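Local coordinates for double-stranded RNA-binding protein 1 (Arabidopsis thaliana, PDB 3ADG) that binds double-stranded RNA, here through its first dsRNA-binding domain, and assists DICER-LIKE 1 in accurate processing of primary microRNAs in the nucleus, at residues R8-A13 against L18-Y23; V22-K27 against G44-S49. One frame throughout, in Å; residues are numbered along the deposited sequence.

Contact 1 of 2, residues R8-A13 against L18-Y23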
loop_
_atom_site.group_PDB
_atom_site.type_symbol
_atom_site.label_atom_id
_atom_site.label_comp_id
_atom_site.label_asym_id
_atom_site.label_seq_id
_atom_site.Cartn_x
_atom_site.Cartn_y
_atom_site.Cartn_z
ATOM N N ARG A 8 6.148 8.647 1.656
ATOM C CA ARG A 8 6.823 9.032 0.392
ATOM C C ARG A 8 5.806 9.051 -0.754
ATOM O O ARG A 8 5.871 9.888 -1.665
ATOM C CB ARG A 8 7.959 8.065 0.050
ATOM C CG ARG A 8 9.175 8.243 0.910
ATOM C CD ARG A 8 10.259 7.321 0.396
ATOM N NE ARG A 8 11.410 7.313 1.283
ATOM C CZ ARG A 8 12.232 6.272 1.367
ATOM N NH1 ARG A 8 12.015 5.212 0.577
ATOM N NH2 ARG A 8 13.259 6.301 2.208
ATOM N N LEU A 9 4.842 8.140 -0.691
ATOM C CA LEU A 9 3.830 8.067 -1.739
ATOM C C LEU A 9 2.872 9.248 -1.586
ATOM O O LEU A 9 2.459 9.851 -2.574
ATOM C CB LEU A 9 3.064 6.746 -1.679
ATOM C CG LEU A 9 2.157 6.451 -2.867
ATOM C CD1 LEU A 9 2.998 6.285 -4.110
ATOM C CD2 LEU A 9 1.350 5.177 -2.563
ATOM N N GLN A 10 2.514 9.583 -0.344
ATOM C CA GLN A 10 1.666 10.758 -0.103
ATOM C C GLN A 10 2.319 12.044 -0.638
ATOM O O GLN A 10 1.670 12.897 -1.244
ATOM C CB GLN A 10 1.348 10.886 1.396
ATOM C CG GLN A 10 0.583 12.145 1.708
ATOM C CD GLN A 10 -0.641 12.259 0.839
ATOM O OE1 GLN A 10 -0.724 13.123 -0.029
ATOM N NE2 GLN A 10 -1.591 11.363 1.045
ATOM N N GLU A 11 3.620 12.172 -0.442
ATOM C CA GLU A 11 4.323 13.357 -0.910
ATOM C C GLU A 11 4.267 13.420 -2.449
ATOM O O GLU A 11 4.075 14.504 -3.035
ATOM C CB GLU A 11 5.763 13.316 -0.442
ATOM C CG GLU A 11 5.910 13.603 1.034
ATOM C CD GLU A 11 7.354 13.528 1.484
ATOM O OE1 GLU A 11 8.259 13.662 0.618
ATOM O OE2 GLU A 11 7.571 13.331 2.706
ATOM N N TYR A 12 4.474 12.260 -3.073
ATOM C CA TYR A 12 4.339 12.108 -4.523
ATOM C C TYR A 12 2.954 12.555 -5.013
ATOM O O TYR A 12 2.840 13.366 -5.964
ATOM C CB TYR A 12 4.611 10.660 -4.949
ATOM C CG TYR A 12 4.471 10.477 -6.459
ATOM C CD1 TYR A 12 5.593 10.511 -7.294
ATOM C CD2 TYR A 12 3.206 10.282 -7.046
ATOM C CE1 TYR A 12 5.470 10.349 -8.699
ATOM C CE2 TYR A 12 3.064 10.117 -8.438
ATOM C CZ TYR A 12 4.215 10.163 -9.263
ATOM O OH TYR A 12 4.088 10.010 -10.641
ATOM N N ALA A 13 1.915 12.017 -4.363
ATOM C CA ALA A 13 0.526 12.372 -4.688
ATOM C C ALA A 13 0.354 13.892 -4.652
ATOM O O ALA A 13 -0.175 14.507 -5.587
ATOM C CB ALA A 13 -0.418 11.695 -3.747
ATOM N N LEU A 18 -2.520 14.778 -7.286
ATOM C CA LEU A 18 -3.366 13.580 -7.246
ATOM C C LEU A 18 -3.972 13.436 -5.862
ATOM O O LEU A 18 -3.352 13.855 -4.876
ATOM C CB LEU A 18 -2.492 12.335 -7.536
ATOM C CG LEU A 18 -1.560 12.463 -8.750
ATOM C CD1 LEU A 18 -0.586 11.273 -8.777
ATOM C CD2 LEU A 18 -2.387 12.531 -10.073
ATOM N N PRO A 19 -5.175 12.818 -5.764
ATOM C CA PRO A 19 -5.708 12.540 -4.430
ATOM C C PRO A 19 -4.776 11.663 -3.574
ATOM O O PRO A 19 -4.013 10.817 -4.085
ATOM C CB PRO A 19 -7.025 11.795 -4.719
ATOM C CG PRO A 19 -7.427 12.280 -6.091
ATOM C CD PRO A 19 -6.093 12.355 -6.820
ATOM N N THR A 20 -4.837 11.894 -2.267
ATOM C CA THR A 20 -4.157 11.035 -1.299
ATOM C C THR A 20 -4.391 9.584 -1.662
ATOM O O THR A 20 -5.553 9.207 -1.919
ATOM C CB THR A 20 -4.664 11.349 0.127
ATOM O OG1 THR A 20 -4.343 12.719 0.431
ATOM C CG2 THR A 20 -4.013 10.419 1.162
ATOM N N PRO A 21 -3.299 8.771 -1.713
ATOM C CA PRO A 21 -3.473 7.339 -1.993
ATOM C C PRO A 21 -4.441 6.755 -0.993
ATOM O O PRO A 21 -4.389 7.103 0.193
ATOM C CB PRO A 21 -2.076 6.736 -1.751
ATOM C CG PRO A 21 -1.110 7.869 -1.913
ATOM C CD PRO A 21 -1.877 9.138 -1.527
ATOM N N VAL A 22 -5.336 5.894 -1.467
ATOM C CA VAL A 22 -6.207 5.146 -0.584
ATOM C C VAL A 22 -5.798 3.653 -0.563
ATOM O O VAL A 22 -5.351 3.115 -1.555
ATOM C CB VAL A 22 -7.702 5.286 -0.955
ATOM C CG1 VAL A 22 -8.051 4.606 -2.277
ATOM C CG2 VAL A 22 -8.526 4.675 0.118
ATOM N N TYR A 23 -6.025 3.013 0.577
ATOM C CA TYR A 23 -5.634 1.645 0.807
ATOM C C TYR A 23 -6.852 0.749 1.016
ATOM O O TYR A 23 -7.721 1.041 1.852
ATOM C CB TYR A 23 -4.688 1.569 2.016
ATOM C CG TYR A 23 -3.402 2.291 1.767
ATOM C CD1 TYR A 23 -3.324 3.671 1.933
ATOM C CD2 TYR A 23 -2.270 1.595 1.302
ATOM C CE1 TYR A 23 -2.123 4.358 1.674
ATOM C CE2 TYR A 23 -1.069 2.264 1.051
ATOM C CZ TYR A 23 -1.018 3.650 1.212
ATOM O OH TYR A 23 0.142 4.331 0.936
HETATM O O HOH W 1 -2.926 14.603 -0.834
#
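Ala13 and Leu18 bring the two backbones nearest, their CA atoms 4.8 Å apart, and Leu18 N donates to Ala13 O at 2.9 Å with an almost straight N-H...O angle of 170°. Beyond this bond the chain 18-23 runs back beside helix 5-15; Leu18, Pro21 and Tyr23 touch the helix directly, and Thr20 is joined to it through a water. Leu18 reaches Tyr12 with one methyl: CD1 lies 3.8 Å from CE2 of the ring and approaches it obliquely. The methyl of Ala13 packs on the proline ring, CB to Pro21 CD being 3.7 Å. Pro21 then turns its CG to Leu9, whose CG is also 3.7 Å away. Because Leu9 holds CG anti to the backbone N (chi1 -170°), its branch is carried past the proline, and CD2 comes within 3.8 Å of Tyr23 OH. This is the junction between the first helix and the first strand of the alpha-beta-beta-beta-alpha dsRBD fold; Leu9 and Tyr12 also touch Leu71 on helix 56-71, while Pro21 and Tyr23 meet Val40 of the neighbouring strand. At the outer margin the Gln10 chain bends at chi2 (53°), which sets OE1 where a water can join it to Thr20. That water donates to Gln10 OE1 at 2.8 Å and is hydrogen-bonded to Thr20 OG1 at 2.7 Å. With an alanine here, the water would probably be left without its link to the helix, and Thr20 would lose this indirect tie. Tyr23 also makes a cation-pi contact with Lys6 and touches Ala64 of helix 56-71.

Contact 2 of 2, residues V22-K27 against G44-S49; sequences VYEIVK and GVRYNS
Glu24 and Arg46 meet through a salt bridge in which two guanidinium nitrogens grip the carboxylate end-on, one to each oxygen. It spans the three-stranded antiparallel sheet of the dsRBD fold, joining outer strands 22-28 and 45-48 over strand 35-42. Arg46 NH1 donates to Glu24 OE1 at 3.0 Å, nearly straight at 172°, and NH2 donates to OE2 at 2.9 Å, more bent at 156°. Both oxygens lie at the guanidinium edge, but the carboxylate is twisted, its plane 43° from that of the guanidinium. The backbones come no nearer than 9.5 Å (Glu24 CA to Asn48 CA), and the gap is crossed by both side chains together. Glu24 stays extended beyond CG, whereas Arg46 bends at chi3, which swings its end across to the acid. Beneath the bridge, Glu24 touches Ile41 and Arg46 touches Thr39, both on the middle strand. Backbone hydrogen bonds of Glu24 with Thr39 and of Tyr47 with Val40 tie each outer strand to that middle one. Both donors lie out of the carboxylate plane, NH2 still on the syn side of OE2 and NH1 further above the plane at OE1.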
loop_
_atom_site.group_PDB
_atom_site.type_symbol
_atom_site.label_atom_id
_atom_site.label_comp_id
_atom_site.label_asym_id
_atom_site.label_seq_id
_atom_site.Cartn_x
_atom_site.Cartn_y
_atom_site.Cartn_z
ATOM N N VAL A 22 -5.336 5.894 -1.467
ATOM C CA VAL A 22 -6.207 5.146 -0.584
ATOM C C VAL A 22 -5.798 3.653 -0.563
ATOM O O VAL A 22 -5.351 3.115 -1.555
ATOM C CB VAL A 22 -7.702 5.286 -0.955
ATOM C CG1 VAL A 22 -8.051 4.606 -2.277
ATOM C CG2 VAL A 22 -8.526 4.675 0.118
ATOM N N TYR A 23 -6.025 3.013 0.577
ATOM C CA TYR A 23 -5.634 1.645 0.807
ATOM C C TYR A 23 -6.852 0.749 1.016
ATOM O O TYR A 23 -7.721 1.041 1.852
ATOM C CB TYR A 23 -4.688 1.569 2.016
ATOM C CG TYR A 23 -3.402 2.291 1.767
ATOM C CD1 TYR A 23 -3.324 3.671 1.933
ATOM C CD2 TYR A 23 -2.270 1.595 1.302
ATOM C CE1 TYR A 23 -2.123 4.358 1.674
ATOM C CE2 TYR A 23 -1.069 2.264 1.051
ATOM C CZ TYR A 23 -1.018 3.650 1.212
ATOM O OH TYR A 23 0.142 4.331 0.936
ATOM N N GLU A 24 -6.910 -0.336 0.252
ATOM C CA GLU A 24 -7.820 -1.434 0.560
ATOM C C GLU A 24 -7.015 -2.460 1.372
ATOM O O GLU A 24 -5.857 -2.750 1.039
ATOM C CB GLU A 24 -8.348 -2.074 -0.722
ATOM C CG GLU A 24 -9.322 -1.246 -1.536
ATOM C CD GLU A 24 -9.533 -1.841 -2.917
ATOM O OE1 GLU A 24 -10.207 -1.207 -3.729
ATOM O OE2 GLU A 24 -9.001 -2.950 -3.177
ATOM N N ILE A 25 -7.604 -2.937 2.467
ATOM C CA ILE A 25 -6.994 -3.938 3.344
ATOM C C ILE A 25 -7.789 -5.248 3.197
ATOM O O ILE A 25 -9.004 -5.260 3.392
ATOM C CB ILE A 25 -7.018 -3.477 4.847
ATOM C CG1 ILE A 25 -6.300 -2.115 5.036
ATOM C CG2 ILE A 25 -6.448 -4.552 5.768
ATOM C CD1 ILE A 25 -6.620 -1.397 6.349
ATOM N N VAL A 26 -7.103 -6.331 2.846
ATOM C CA VAL A 26 -7.693 -7.664 2.804
ATOM C C VAL A 26 -7.148 -8.539 3.949
ATOM O O VAL A 26 -5.932 -8.626 4.184
ATOM C CB VAL A 26 -7.501 -8.359 1.410
ATOM C CG1 VAL A 26 -7.907 -9.852 1.461
ATOM C CG2 VAL A 26 -8.332 -7.637 0.361
ATOM N N LYS A 27 -8.061 -9.172 4.677
ATOM C CA LYS A 27 -7.679 -10.040 5.787
ATOM C C LYS A 27 -8.205 -11.469 5.565
ATOM O O LYS A 27 -9.371 -11.669 5.205
ATOM C CB LYS A 27 -8.231 -9.443 7.079
ATOM C CG LYS A 27 -7.787 -10.051 8.395
ATOM C CD LYS A 27 -8.585 -9.354 9.476
ATOM C CE LYS A 27 -8.303 -9.896 10.846
ATOM N NZ LYS A 27 -9.278 -9.287 11.745
ATOM N N GLY A 44 -6.124 6.430 -10.091
ATOM C CA GLY A 44 -6.831 5.347 -10.779
ATOM C C GLY A 44 -6.098 4.007 -10.841
ATOM O O GLY A 44 -6.716 2.977 -11.142
ATOM N N VAL A 45 -4.788 4.029 -10.570
ATOM C CA VAL A 45 -3.918 2.867 -10.747
ATOM C C VAL A 45 -3.838 2.054 -9.446
ATOM O O VAL A 45 -3.641 2.617 -8.361
ATOM C CB VAL A 45 -2.475 3.276 -11.178
ATOM C CG1 VAL A 45 -1.671 2.009 -11.556
ATOM C CG2 VAL A 45 -2.491 4.280 -12.362
ATOM N N ARG A 46 -3.989 0.732 -9.568
ATOM C CA ARG A 46 -3.976 -0.183 -8.413
ATOM C C ARG A 46 -2.636 -0.904 -8.273
ATOM O O ARG A 46 -2.165 -1.539 -9.204
ATOM C CB ARG A 46 -5.085 -1.223 -8.541
ATOM C CG ARG A 46 -6.497 -0.628 -8.629
ATOM C CD ARG A 46 -7.580 -1.710 -8.849
ATOM N NE ARG A 46 -7.535 -2.787 -7.845
ATOM C CZ ARG A 46 -8.160 -2.724 -6.674
ATOM N NH1 ARG A 46 -8.852 -1.624 -6.350
ATOM N NH2 ARG A 46 -8.067 -3.734 -5.828
ATOM N N TYR A 47 -2.041 -0.843 -7.090
ATOM C CA TYR A 47 -0.737 -1.509 -6.878
ATOM C C TYR A 47 -0.895 -2.422 -5.703
ATOM O O TYR A 47 -1.387 -1.986 -4.669
ATOM C CB TYR A 47 0.348 -0.490 -6.558
ATOM C CG TYR A 47 0.475 0.653 -7.545
ATOM C CD1 TYR A 47 -0.248 1.826 -7.371
ATOM C CD2 TYR A 47 1.331 0.555 -8.655
ATOM C CE1 TYR A 47 -0.120 2.877 -8.272
ATOM C CE2 TYR A 47 1.486 1.615 -9.545
ATOM C CZ TYR A 47 0.743 2.765 -9.349
ATOM O OH TYR A 47 0.877 3.816 -10.206
ATOM N N ASN A 48 -0.430 -3.662 -5.838
ATOM C CA ASN A 48 -0.683 -4.659 -4.835
ATOM C C ASN A 48 0.550 -4.955 -3.990
ATOM O O ASN A 48 1.648 -5.087 -4.507
ATOM C CB ASN A 48 -1.222 -5.919 -5.496
ATOM C CG ASN A 48 -2.644 -5.719 -5.993
ATOM O OD1 ASN A 48 -2.886 -5.400 -7.169
ATOM N ND2 ASN A 48 -3.580 -5.837 -5.090
ATOM N N SER A 49 0.353 -5.007 -2.682
ATOM C CA SER A 49 1.392 -5.511 -1.771
ATOM C C SER A 49 1.682 -7.001 -1.972
ATOM O O SER A 49 0.902 -7.780 -2.589
ATOM C CB SER A 49 0.947 -5.308 -0.321
ATOM O OG SER A 49 -0.011 -6.308 0.024
#

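Contacts 1 and 2 share Val22 and Tyr23, since the 18-23 segment runs directly into strand 22-28, yet their centres are 12 Å apart and no other touch joins them. Neighbouring residues of that strand serve different faces of the sheet: the Tyr23 side chain touches the helices, meeting Leu9 in contact 1 and Ala64 on helix 56-71, whereas Glu24 carries the surface salt bridge of contact 2. Both contacts lean on strand 35-42, through alternate residues on its opposite faces. Contact 1 therefore joins helix 5-15 to the edge of the sheet, and contact 2 links its outer strands across the face turned from the helices.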